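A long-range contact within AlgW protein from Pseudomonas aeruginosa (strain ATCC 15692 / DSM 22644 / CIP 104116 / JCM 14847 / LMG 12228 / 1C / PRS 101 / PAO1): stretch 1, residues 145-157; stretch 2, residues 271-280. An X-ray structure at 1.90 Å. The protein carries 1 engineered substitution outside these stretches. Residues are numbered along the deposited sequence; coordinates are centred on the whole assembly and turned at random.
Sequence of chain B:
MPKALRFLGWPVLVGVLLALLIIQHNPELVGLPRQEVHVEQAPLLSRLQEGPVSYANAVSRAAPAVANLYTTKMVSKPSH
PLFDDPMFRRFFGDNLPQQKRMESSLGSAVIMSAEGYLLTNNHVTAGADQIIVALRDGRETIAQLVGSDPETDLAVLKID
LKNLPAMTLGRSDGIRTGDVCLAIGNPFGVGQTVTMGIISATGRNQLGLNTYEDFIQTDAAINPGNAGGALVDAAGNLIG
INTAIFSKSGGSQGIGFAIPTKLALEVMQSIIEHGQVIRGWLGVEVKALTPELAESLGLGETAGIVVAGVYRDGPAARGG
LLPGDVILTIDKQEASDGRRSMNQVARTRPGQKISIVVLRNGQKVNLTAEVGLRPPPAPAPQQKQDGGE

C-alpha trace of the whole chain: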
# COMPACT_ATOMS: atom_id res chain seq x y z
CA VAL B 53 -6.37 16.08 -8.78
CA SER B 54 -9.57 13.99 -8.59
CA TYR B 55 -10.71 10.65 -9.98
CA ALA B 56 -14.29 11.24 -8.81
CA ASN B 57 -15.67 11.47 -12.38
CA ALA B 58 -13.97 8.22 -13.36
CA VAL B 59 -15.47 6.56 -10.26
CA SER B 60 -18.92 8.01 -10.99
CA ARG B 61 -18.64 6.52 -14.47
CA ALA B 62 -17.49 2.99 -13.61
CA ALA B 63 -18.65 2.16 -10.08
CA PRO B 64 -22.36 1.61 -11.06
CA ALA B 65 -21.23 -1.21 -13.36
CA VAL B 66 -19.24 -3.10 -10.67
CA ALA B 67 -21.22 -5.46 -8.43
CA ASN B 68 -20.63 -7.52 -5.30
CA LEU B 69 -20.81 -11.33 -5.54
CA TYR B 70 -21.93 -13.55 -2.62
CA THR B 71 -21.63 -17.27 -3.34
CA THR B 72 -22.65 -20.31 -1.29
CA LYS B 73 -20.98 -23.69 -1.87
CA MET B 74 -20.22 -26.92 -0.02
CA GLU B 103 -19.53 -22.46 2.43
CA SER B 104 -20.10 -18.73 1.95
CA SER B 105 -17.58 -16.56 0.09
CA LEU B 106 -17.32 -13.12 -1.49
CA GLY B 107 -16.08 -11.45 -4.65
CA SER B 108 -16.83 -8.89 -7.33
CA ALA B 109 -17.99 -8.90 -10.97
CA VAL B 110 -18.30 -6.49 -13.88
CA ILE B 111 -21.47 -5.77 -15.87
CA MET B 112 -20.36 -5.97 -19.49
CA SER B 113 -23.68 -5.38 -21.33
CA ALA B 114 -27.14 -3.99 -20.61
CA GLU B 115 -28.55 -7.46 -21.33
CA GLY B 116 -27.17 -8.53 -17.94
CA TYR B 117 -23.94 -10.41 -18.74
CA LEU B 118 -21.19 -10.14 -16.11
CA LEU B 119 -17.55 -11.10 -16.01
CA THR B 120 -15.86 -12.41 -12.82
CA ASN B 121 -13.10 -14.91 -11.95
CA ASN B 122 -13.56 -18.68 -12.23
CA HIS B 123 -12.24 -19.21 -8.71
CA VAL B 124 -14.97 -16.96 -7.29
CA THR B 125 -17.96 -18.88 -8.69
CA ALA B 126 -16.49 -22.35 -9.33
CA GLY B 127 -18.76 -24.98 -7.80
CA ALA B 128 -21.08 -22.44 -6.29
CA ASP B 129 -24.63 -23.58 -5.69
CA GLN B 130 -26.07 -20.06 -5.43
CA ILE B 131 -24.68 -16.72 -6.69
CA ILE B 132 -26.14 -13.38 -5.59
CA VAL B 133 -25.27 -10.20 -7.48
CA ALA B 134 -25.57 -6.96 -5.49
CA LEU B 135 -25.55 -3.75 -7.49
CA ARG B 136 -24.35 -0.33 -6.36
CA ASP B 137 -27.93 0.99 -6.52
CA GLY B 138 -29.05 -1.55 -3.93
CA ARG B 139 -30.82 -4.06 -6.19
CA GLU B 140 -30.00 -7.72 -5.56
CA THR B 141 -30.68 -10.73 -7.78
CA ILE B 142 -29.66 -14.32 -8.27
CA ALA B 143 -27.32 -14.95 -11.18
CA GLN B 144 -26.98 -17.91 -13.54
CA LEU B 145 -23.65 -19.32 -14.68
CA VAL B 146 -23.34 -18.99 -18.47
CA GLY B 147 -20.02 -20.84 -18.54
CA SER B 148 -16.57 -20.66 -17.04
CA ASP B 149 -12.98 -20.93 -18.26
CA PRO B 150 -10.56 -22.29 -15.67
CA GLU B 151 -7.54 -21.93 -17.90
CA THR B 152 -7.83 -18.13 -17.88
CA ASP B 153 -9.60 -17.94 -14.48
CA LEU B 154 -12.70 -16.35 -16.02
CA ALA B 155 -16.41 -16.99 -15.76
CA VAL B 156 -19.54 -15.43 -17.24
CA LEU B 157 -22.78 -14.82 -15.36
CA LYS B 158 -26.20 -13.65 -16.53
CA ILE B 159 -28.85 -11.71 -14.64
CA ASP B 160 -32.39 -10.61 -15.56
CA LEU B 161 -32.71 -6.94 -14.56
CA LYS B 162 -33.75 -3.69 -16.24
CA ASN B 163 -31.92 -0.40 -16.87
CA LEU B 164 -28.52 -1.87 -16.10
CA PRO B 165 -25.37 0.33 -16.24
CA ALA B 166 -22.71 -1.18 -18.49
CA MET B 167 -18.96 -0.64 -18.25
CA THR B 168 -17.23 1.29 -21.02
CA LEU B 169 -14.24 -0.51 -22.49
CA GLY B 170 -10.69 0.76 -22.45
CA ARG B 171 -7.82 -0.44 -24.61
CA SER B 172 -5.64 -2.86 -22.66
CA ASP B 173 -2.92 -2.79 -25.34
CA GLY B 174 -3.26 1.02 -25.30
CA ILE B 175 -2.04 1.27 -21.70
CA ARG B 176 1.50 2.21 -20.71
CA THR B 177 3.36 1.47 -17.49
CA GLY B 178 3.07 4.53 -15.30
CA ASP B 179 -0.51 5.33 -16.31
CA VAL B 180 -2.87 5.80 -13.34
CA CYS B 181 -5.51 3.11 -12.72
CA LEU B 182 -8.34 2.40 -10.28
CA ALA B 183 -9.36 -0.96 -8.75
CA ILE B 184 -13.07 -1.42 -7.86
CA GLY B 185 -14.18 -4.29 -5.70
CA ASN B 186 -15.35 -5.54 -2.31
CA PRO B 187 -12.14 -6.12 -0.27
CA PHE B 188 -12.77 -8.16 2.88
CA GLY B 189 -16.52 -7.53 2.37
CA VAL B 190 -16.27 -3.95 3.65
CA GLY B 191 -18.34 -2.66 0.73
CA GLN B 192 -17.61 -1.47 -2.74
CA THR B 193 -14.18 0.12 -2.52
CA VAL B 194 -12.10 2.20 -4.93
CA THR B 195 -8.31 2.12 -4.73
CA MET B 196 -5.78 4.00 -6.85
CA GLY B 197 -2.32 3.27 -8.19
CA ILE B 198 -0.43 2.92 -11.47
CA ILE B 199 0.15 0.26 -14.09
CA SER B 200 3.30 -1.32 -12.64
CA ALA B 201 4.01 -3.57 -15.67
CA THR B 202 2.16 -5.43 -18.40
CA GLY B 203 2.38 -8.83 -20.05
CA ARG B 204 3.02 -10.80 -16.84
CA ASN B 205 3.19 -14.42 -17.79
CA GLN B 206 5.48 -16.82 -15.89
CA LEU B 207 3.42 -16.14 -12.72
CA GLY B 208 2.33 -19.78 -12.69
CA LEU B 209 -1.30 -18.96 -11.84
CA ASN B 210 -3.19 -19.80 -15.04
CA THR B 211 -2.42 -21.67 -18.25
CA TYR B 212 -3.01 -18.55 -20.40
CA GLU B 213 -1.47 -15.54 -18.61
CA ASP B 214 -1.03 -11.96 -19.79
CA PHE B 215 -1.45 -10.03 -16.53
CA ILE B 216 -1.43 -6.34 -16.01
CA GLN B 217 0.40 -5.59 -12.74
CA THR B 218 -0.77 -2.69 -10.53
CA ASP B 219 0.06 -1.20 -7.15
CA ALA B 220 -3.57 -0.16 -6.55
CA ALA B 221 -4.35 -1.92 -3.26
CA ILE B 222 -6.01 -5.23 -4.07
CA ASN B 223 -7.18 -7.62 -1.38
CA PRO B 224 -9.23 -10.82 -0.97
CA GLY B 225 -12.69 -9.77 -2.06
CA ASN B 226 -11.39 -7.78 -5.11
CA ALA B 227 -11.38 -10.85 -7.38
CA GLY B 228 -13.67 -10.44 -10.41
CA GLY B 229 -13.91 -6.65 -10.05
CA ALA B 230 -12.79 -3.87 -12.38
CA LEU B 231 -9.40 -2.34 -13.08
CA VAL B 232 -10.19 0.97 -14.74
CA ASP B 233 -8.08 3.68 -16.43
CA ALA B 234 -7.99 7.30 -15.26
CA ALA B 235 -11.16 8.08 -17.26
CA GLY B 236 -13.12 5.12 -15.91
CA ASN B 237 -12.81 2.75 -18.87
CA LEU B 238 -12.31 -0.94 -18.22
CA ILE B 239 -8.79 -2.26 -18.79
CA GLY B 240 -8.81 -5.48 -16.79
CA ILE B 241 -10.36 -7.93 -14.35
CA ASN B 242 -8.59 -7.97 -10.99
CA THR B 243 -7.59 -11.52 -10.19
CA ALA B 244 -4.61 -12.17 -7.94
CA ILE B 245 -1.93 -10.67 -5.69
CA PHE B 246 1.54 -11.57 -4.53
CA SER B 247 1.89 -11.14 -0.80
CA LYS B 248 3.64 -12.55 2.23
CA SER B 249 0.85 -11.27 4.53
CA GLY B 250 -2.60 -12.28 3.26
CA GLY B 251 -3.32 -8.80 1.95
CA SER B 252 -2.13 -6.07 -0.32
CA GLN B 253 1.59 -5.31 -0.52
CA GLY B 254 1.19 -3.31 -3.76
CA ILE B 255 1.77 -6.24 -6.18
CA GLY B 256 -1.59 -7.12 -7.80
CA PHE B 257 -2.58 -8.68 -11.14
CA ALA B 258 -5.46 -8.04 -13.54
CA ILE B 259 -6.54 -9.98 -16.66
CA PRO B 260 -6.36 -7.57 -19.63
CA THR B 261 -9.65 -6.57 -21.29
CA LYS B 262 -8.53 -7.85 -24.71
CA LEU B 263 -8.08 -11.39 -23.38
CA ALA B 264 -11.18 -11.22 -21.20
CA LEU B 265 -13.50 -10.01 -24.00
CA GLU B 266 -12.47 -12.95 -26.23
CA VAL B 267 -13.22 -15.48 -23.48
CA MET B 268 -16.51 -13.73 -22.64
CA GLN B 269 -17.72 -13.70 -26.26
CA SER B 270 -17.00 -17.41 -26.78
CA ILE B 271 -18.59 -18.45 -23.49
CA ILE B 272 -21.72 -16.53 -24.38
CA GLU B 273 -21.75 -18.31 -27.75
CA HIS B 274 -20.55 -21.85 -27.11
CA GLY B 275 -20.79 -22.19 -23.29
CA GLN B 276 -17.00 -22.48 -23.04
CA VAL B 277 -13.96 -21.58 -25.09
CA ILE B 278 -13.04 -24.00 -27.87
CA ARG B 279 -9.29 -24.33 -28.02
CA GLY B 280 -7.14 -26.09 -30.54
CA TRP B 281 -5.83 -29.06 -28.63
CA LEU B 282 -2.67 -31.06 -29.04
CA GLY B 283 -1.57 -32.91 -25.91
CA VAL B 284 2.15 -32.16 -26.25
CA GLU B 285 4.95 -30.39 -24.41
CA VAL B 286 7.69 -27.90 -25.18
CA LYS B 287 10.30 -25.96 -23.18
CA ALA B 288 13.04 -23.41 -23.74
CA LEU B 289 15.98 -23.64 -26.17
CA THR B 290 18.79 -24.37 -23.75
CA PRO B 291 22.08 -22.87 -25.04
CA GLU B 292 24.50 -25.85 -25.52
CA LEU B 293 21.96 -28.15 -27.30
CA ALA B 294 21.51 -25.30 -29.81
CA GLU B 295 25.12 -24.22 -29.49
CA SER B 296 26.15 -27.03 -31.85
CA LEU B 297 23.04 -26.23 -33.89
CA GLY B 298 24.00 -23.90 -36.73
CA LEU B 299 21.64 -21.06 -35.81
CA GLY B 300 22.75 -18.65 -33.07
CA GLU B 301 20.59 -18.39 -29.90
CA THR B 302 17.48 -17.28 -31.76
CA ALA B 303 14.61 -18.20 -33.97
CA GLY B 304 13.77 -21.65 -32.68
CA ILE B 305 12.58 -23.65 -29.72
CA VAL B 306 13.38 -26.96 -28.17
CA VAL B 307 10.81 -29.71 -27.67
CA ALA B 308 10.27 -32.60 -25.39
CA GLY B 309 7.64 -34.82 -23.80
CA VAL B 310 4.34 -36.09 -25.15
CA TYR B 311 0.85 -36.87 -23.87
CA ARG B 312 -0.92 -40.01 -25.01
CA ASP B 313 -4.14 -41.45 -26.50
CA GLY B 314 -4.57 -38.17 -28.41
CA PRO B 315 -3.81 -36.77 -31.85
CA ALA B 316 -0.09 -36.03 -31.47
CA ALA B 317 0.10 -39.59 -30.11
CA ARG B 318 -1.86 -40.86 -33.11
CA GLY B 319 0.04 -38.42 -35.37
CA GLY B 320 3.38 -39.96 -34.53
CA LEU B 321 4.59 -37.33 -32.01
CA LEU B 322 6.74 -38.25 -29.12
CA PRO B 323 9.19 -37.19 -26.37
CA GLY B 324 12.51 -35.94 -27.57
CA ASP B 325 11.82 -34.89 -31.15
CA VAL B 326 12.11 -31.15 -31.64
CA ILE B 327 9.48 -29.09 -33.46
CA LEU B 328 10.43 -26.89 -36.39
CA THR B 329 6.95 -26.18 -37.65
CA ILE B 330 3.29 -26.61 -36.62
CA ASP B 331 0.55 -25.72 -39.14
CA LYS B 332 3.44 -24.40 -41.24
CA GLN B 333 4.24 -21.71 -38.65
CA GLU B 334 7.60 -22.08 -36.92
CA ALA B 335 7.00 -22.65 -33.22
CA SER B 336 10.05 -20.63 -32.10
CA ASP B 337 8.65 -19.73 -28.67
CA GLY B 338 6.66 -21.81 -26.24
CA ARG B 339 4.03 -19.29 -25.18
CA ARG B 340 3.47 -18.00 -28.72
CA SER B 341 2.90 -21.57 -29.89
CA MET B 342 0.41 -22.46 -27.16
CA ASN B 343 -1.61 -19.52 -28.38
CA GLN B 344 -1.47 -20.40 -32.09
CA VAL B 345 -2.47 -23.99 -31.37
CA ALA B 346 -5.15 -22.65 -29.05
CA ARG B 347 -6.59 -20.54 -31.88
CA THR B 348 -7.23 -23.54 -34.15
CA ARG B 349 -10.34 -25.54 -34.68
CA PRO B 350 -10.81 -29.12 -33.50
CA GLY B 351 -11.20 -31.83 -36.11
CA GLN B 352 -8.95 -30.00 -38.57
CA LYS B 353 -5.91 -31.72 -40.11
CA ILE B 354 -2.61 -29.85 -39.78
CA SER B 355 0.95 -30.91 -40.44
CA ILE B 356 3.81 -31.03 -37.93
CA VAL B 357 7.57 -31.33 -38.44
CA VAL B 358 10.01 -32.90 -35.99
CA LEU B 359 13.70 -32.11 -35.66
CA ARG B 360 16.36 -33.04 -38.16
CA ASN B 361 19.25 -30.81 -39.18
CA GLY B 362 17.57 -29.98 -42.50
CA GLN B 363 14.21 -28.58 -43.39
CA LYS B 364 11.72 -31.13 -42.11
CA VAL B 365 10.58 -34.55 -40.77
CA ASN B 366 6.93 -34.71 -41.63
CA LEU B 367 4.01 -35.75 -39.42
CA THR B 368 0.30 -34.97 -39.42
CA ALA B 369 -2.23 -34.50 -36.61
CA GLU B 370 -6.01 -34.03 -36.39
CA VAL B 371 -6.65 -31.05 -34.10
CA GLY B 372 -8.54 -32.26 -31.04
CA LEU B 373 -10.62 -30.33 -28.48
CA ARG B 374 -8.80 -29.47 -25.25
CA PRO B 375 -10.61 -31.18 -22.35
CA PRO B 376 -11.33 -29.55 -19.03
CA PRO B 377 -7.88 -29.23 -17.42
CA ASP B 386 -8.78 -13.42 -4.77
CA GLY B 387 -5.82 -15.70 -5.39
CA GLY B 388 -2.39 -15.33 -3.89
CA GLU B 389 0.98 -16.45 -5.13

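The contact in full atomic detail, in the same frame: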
# COMPACT_ATOMS: atom_id res chain seq x y z
N LEU B 145 -24.97 -19.13 -14.10
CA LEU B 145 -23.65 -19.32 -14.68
C LEU B 145 -23.79 -19.64 -16.17
O LEU B 145 -24.30 -20.71 -16.53
CB LEU B 145 -22.90 -20.44 -13.97
CG LEU B 145 -21.41 -20.58 -14.34
CD1 LEU B 145 -20.60 -19.29 -14.02
CD2 LEU B 145 -20.80 -21.76 -13.63
N VAL B 146 -23.33 -18.73 -17.03
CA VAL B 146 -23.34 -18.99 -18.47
C VAL B 146 -22.32 -20.07 -18.81
O VAL B 146 -22.64 -21.08 -19.44
CB VAL B 146 -23.09 -17.69 -19.25
CG1 VAL B 146 -23.05 -17.95 -20.76
CG2 VAL B 146 -24.16 -16.65 -18.89
N GLY B 147 -21.08 -19.88 -18.39
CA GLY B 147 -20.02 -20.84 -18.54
C GLY B 147 -18.80 -20.24 -17.87
O GLY B 147 -18.81 -19.09 -17.44
N SER B 148 -17.75 -21.04 -17.79
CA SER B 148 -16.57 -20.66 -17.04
C SER B 148 -15.38 -21.17 -17.82
O SER B 148 -15.53 -22.01 -18.71
CB SER B 148 -16.65 -21.20 -15.60
OG SER B 148 -16.68 -22.61 -15.59
N ASP B 149 -14.20 -20.62 -17.52
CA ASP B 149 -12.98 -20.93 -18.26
C ASP B 149 -11.81 -21.00 -17.28
O ASP B 149 -11.05 -20.05 -17.12
CB ASP B 149 -12.71 -19.93 -19.38
CG ASP B 149 -11.42 -20.25 -20.17
OD1 ASP B 149 -11.13 -21.43 -20.42
OD2 ASP B 149 -10.68 -19.32 -20.54
N PRO B 150 -11.64 -22.15 -16.64
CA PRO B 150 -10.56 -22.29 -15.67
C PRO B 150 -9.18 -21.96 -16.20
O PRO B 150 -8.30 -21.61 -15.41
CB PRO B 150 -10.66 -23.76 -15.26
CG PRO B 150 -12.12 -24.10 -15.47
CD PRO B 150 -12.55 -23.31 -16.66
N GLU B 151 -8.93 -22.09 -17.49
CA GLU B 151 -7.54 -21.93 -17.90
C GLU B 151 -7.18 -20.46 -18.09
O GLU B 151 -6.01 -20.16 -18.27
CB GLU B 151 -7.26 -22.76 -19.14
CG GLU B 151 -7.68 -24.23 -18.96
CD GLU B 151 -6.77 -25.22 -19.67
OE1 GLU B 151 -5.53 -25.15 -19.48
OE2 GLU B 151 -7.29 -26.09 -20.39
N THR B 152 -8.15 -19.55 -18.04
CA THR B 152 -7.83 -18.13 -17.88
C THR B 152 -8.33 -17.56 -16.57
O THR B 152 -8.22 -16.35 -16.38
CB THR B 152 -8.42 -17.30 -19.02
OG1 THR B 152 -9.84 -17.41 -18.97
CG2 THR B 152 -7.91 -17.76 -20.39
N ASP B 153 -8.92 -18.39 -15.70
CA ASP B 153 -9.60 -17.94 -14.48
C ASP B 153 -10.71 -16.93 -14.77
O ASP B 153 -10.82 -15.89 -14.11
CB ASP B 153 -8.60 -17.36 -13.46
CG ASP B 153 -9.17 -17.31 -12.02
OD1 ASP B 153 -10.27 -17.86 -11.77
OD2 ASP B 153 -8.52 -16.69 -11.15
N LEU B 154 -11.57 -17.23 -15.75
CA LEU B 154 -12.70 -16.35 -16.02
C LEU B 154 -14.02 -17.11 -15.98
O LEU B 154 -14.07 -18.33 -16.19
CB LEU B 154 -12.55 -15.61 -17.37
CG LEU B 154 -11.37 -14.59 -17.40
CD1 LEU B 154 -11.02 -14.12 -18.82
CD2 LEU B 154 -11.70 -13.38 -16.53
N ALA B 155 -15.09 -16.38 -15.72
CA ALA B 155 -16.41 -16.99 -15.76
C ALA B 155 -17.40 -15.91 -16.15
O ALA B 155 -17.16 -14.73 -15.95
CB ALA B 155 -16.81 -17.63 -14.42
N VAL B 156 -18.49 -16.33 -16.79
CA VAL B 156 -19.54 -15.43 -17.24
C VAL B 156 -20.82 -15.78 -16.52
O VAL B 156 -21.16 -16.96 -16.39
CB VAL B 156 -19.74 -15.50 -18.77
CG1 VAL B 156 -20.85 -14.58 -19.17
CG2 VAL B 156 -18.48 -15.13 -19.50
N LEU B 157 -21.52 -14.75 -16.06
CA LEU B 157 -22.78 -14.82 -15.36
C LEU B 157 -23.80 -14.03 -16.16
O LEU B 157 -23.46 -13.14 -16.94
CB LEU B 157 -22.69 -14.21 -13.94
CG LEU B 157 -21.64 -14.69 -12.93
CD1 LEU B 157 -21.74 -13.85 -11.61
CD2 LEU B 157 -21.81 -16.16 -12.66
N ILE B 271 -17.76 -17.79 -24.49
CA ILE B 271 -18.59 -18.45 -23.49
C ILE B 271 -20.05 -18.15 -23.76
O ILE B 271 -20.91 -19.04 -23.69
CB ILE B 271 -18.17 -18.03 -22.06
CG1 ILE B 271 -16.89 -18.76 -21.66
CG2 ILE B 271 -19.29 -18.31 -21.04
CD1 ILE B 271 -16.20 -18.19 -20.39
N ILE B 272 -20.36 -16.90 -24.09
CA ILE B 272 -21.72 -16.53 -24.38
C ILE B 272 -22.24 -17.33 -25.58
O ILE B 272 -23.42 -17.68 -25.65
CB ILE B 272 -21.81 -15.00 -24.59
CG1 ILE B 272 -21.37 -14.28 -23.30
CG2 ILE B 272 -23.22 -14.57 -24.96
CD1 ILE B 272 -22.00 -12.91 -23.08
N GLU B 273 -21.34 -17.71 -26.49
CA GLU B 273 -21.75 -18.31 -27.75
C GLU B 273 -21.80 -19.82 -27.66
O GLU B 273 -22.79 -20.44 -28.08
CB GLU B 273 -20.79 -17.89 -28.87
CG GLU B 273 -21.15 -16.58 -29.54
CD GLU B 273 -22.05 -16.80 -30.75
OE1 GLU B 273 -21.80 -17.75 -31.51
OE2 GLU B 273 -23.01 -16.02 -30.93
N HIS B 274 -20.77 -20.42 -27.08
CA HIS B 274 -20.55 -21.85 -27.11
C HIS B 274 -20.48 -22.47 -25.72
O HIS B 274 -20.17 -23.66 -25.60
CB HIS B 274 -19.29 -22.10 -27.94
CG HIS B 274 -19.25 -21.29 -29.21
ND1 HIS B 274 -18.38 -20.23 -29.40
CD2 HIS B 274 -20.01 -21.35 -30.32
CE1 HIS B 274 -18.60 -19.70 -30.59
NE2 HIS B 274 -19.59 -20.35 -31.17
N GLY B 275 -20.79 -21.70 -24.66
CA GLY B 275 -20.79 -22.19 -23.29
C GLY B 275 -19.42 -22.41 -22.69
O GLY B 275 -19.33 -22.66 -21.48
N GLN B 276 -18.37 -22.35 -23.48
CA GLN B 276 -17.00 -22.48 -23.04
C GLN B 276 -16.16 -21.86 -24.14
O GLN B 276 -16.69 -21.26 -25.08
CB GLN B 276 -16.62 -23.94 -22.78
CG GLN B 276 -16.39 -24.74 -24.06
CD GLN B 276 -16.36 -26.25 -23.85
OE1 GLN B 276 -15.35 -26.91 -24.13
NE2 GLN B 276 -17.46 -26.80 -23.34
N VAL B 277 -14.85 -22.00 -24.03
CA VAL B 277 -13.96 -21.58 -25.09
C VAL B 277 -13.39 -22.83 -25.72
O VAL B 277 -12.91 -23.73 -25.02
CB VAL B 277 -12.85 -20.64 -24.59
CG1 VAL B 277 -12.08 -20.06 -25.76
CG2 VAL B 277 -13.50 -19.53 -23.75
N ILE B 278 -13.50 -22.89 -27.04
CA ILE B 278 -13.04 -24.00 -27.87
C ILE B 278 -11.59 -23.72 -28.21
O ILE B 278 -11.28 -22.74 -28.88
CB ILE B 278 -13.91 -24.12 -29.14
CG1 ILE B 278 -15.40 -24.06 -28.78
CG2 ILE B 278 -13.47 -25.26 -30.07
CD1 ILE B 278 -15.85 -25.18 -27.85
N ARG B 279 -10.69 -24.54 -27.69
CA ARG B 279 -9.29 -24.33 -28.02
C ARG B 279 -8.83 -25.41 -28.98
O ARG B 279 -9.38 -26.52 -29.01
CB ARG B 279 -8.41 -24.32 -26.77
CG ARG B 279 -8.71 -23.11 -25.90
CD ARG B 279 -7.95 -23.08 -24.59
NE ARG B 279 -8.64 -22.17 -23.68
CZ ARG B 279 -8.38 -20.88 -23.61
NH1 ARG B 279 -9.06 -20.10 -22.79
NH2 ARG B 279 -7.42 -20.38 -24.38
N GLY B 280 -7.84 -25.07 -29.79
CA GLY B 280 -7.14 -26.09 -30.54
C GLY B 280 -6.27 -26.86 -29.58
O GLY B 280 -5.53 -26.28 -28.78
O HOH W 1 -13.85 -22.57 -21.32
O HOH W 2 -17.89 -23.92 -19.02

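No two touching residues are closer than 115 positions in sequence, and the stretches bury 464 Å² between them, counting both sides. Stretch 1 is a hairpin whose strands, 145-149 and 154-157, pair through backbone hydrogen bonds such as Val146 N to Val156 O (2.9 Å) and Asp149 N to Leu154 O (2.7 Å). Stretch 2 is the last turn of a helix, ending at His274, followed by an irregular segment that runs on past the hairpin.

The apolar part of the contact centres on Ile271, which has the largest covered area of any residue here. Its CA-to-CB bond points toward the hairpin, and its branched side chain reaches several residues at once. Ile271 CG2 lies 3.8 Å from Val146 CG1 and 3.6 Å from Val156 CG2, while Ile271 CD1, carried out by a chi2 near t, comes within 4.0 Å of Asp149 CB. Val146 and Val156 sit on paired strands and both point toward the helix, so their methyls form a common surface for the isoleucine. Beta-branched valine suits the extended backbone at Val156, and at Val146 a compact apolar side chain points toward stretch 2. Ile272 adds to this packing from a sideways position, its CG1 4.2 Å from Val156 CG1.

Where the backbones come closest, at Gly147 and Gly275 with their CA atoms 5.0 Å apart, both residues are glycine. Gly147 CA makes a CA-H...O contact with Gly275 O at 3.5 Å, with an angle of 154° at the hydrogen. A CB on Gly147 would point toward stretch 2 and fall 2.1 Å from Gly275 O, a clash, and only 3.1 Å from Ile271 CG2. Gly275 suits its place for a different reason: it is the first residue to leave the helical conformation, and its positive phi of 74° is one that glycine adopts readily. Its N still donates to Ile271 O at 2.8 Å, closing the last turn.

The charged part of the contact joins Asp149 to Arg279. Asp149 OD2 and Arg279 NH1 form a salt bridge at 2.9 Å. Within this salt bridge the hydrogen bonds are weak: Arg279 NH1 donates to Asp149 OD2 at 2.9 Å and to Asp149 OD1 at 3.4 Å. The carboxylate oxygen OD2 lies at the edge of the guanidinium, near its plane. Arginine can span this gap because its long side chain is largely extended through chi2 and chi3, both t. Thr152 helps hold the acid in place: its OG1 donates to Asp149 OD2 at 2.6 Å, and its CG2 methyl approaches Arg279 NH1 to 3.5 Å. Val277 CG2 packs 4.2 Å from Asp149 CG.

Two waters complete the contact, bridging backbone groups and, through water 1, the carboxylate of Asp149. Water 1 accepts from Val277 N (2.9 Å) and donates to Ser148 O (3.2 Å) and Asp149 OD1 (3.1 Å). Water 2 accepts from Ser148 N (3.1 Å) and donates to Gly275 O (3.1 Å). Ser148 thus takes part through its main chain, while its CB points away from stretch 2.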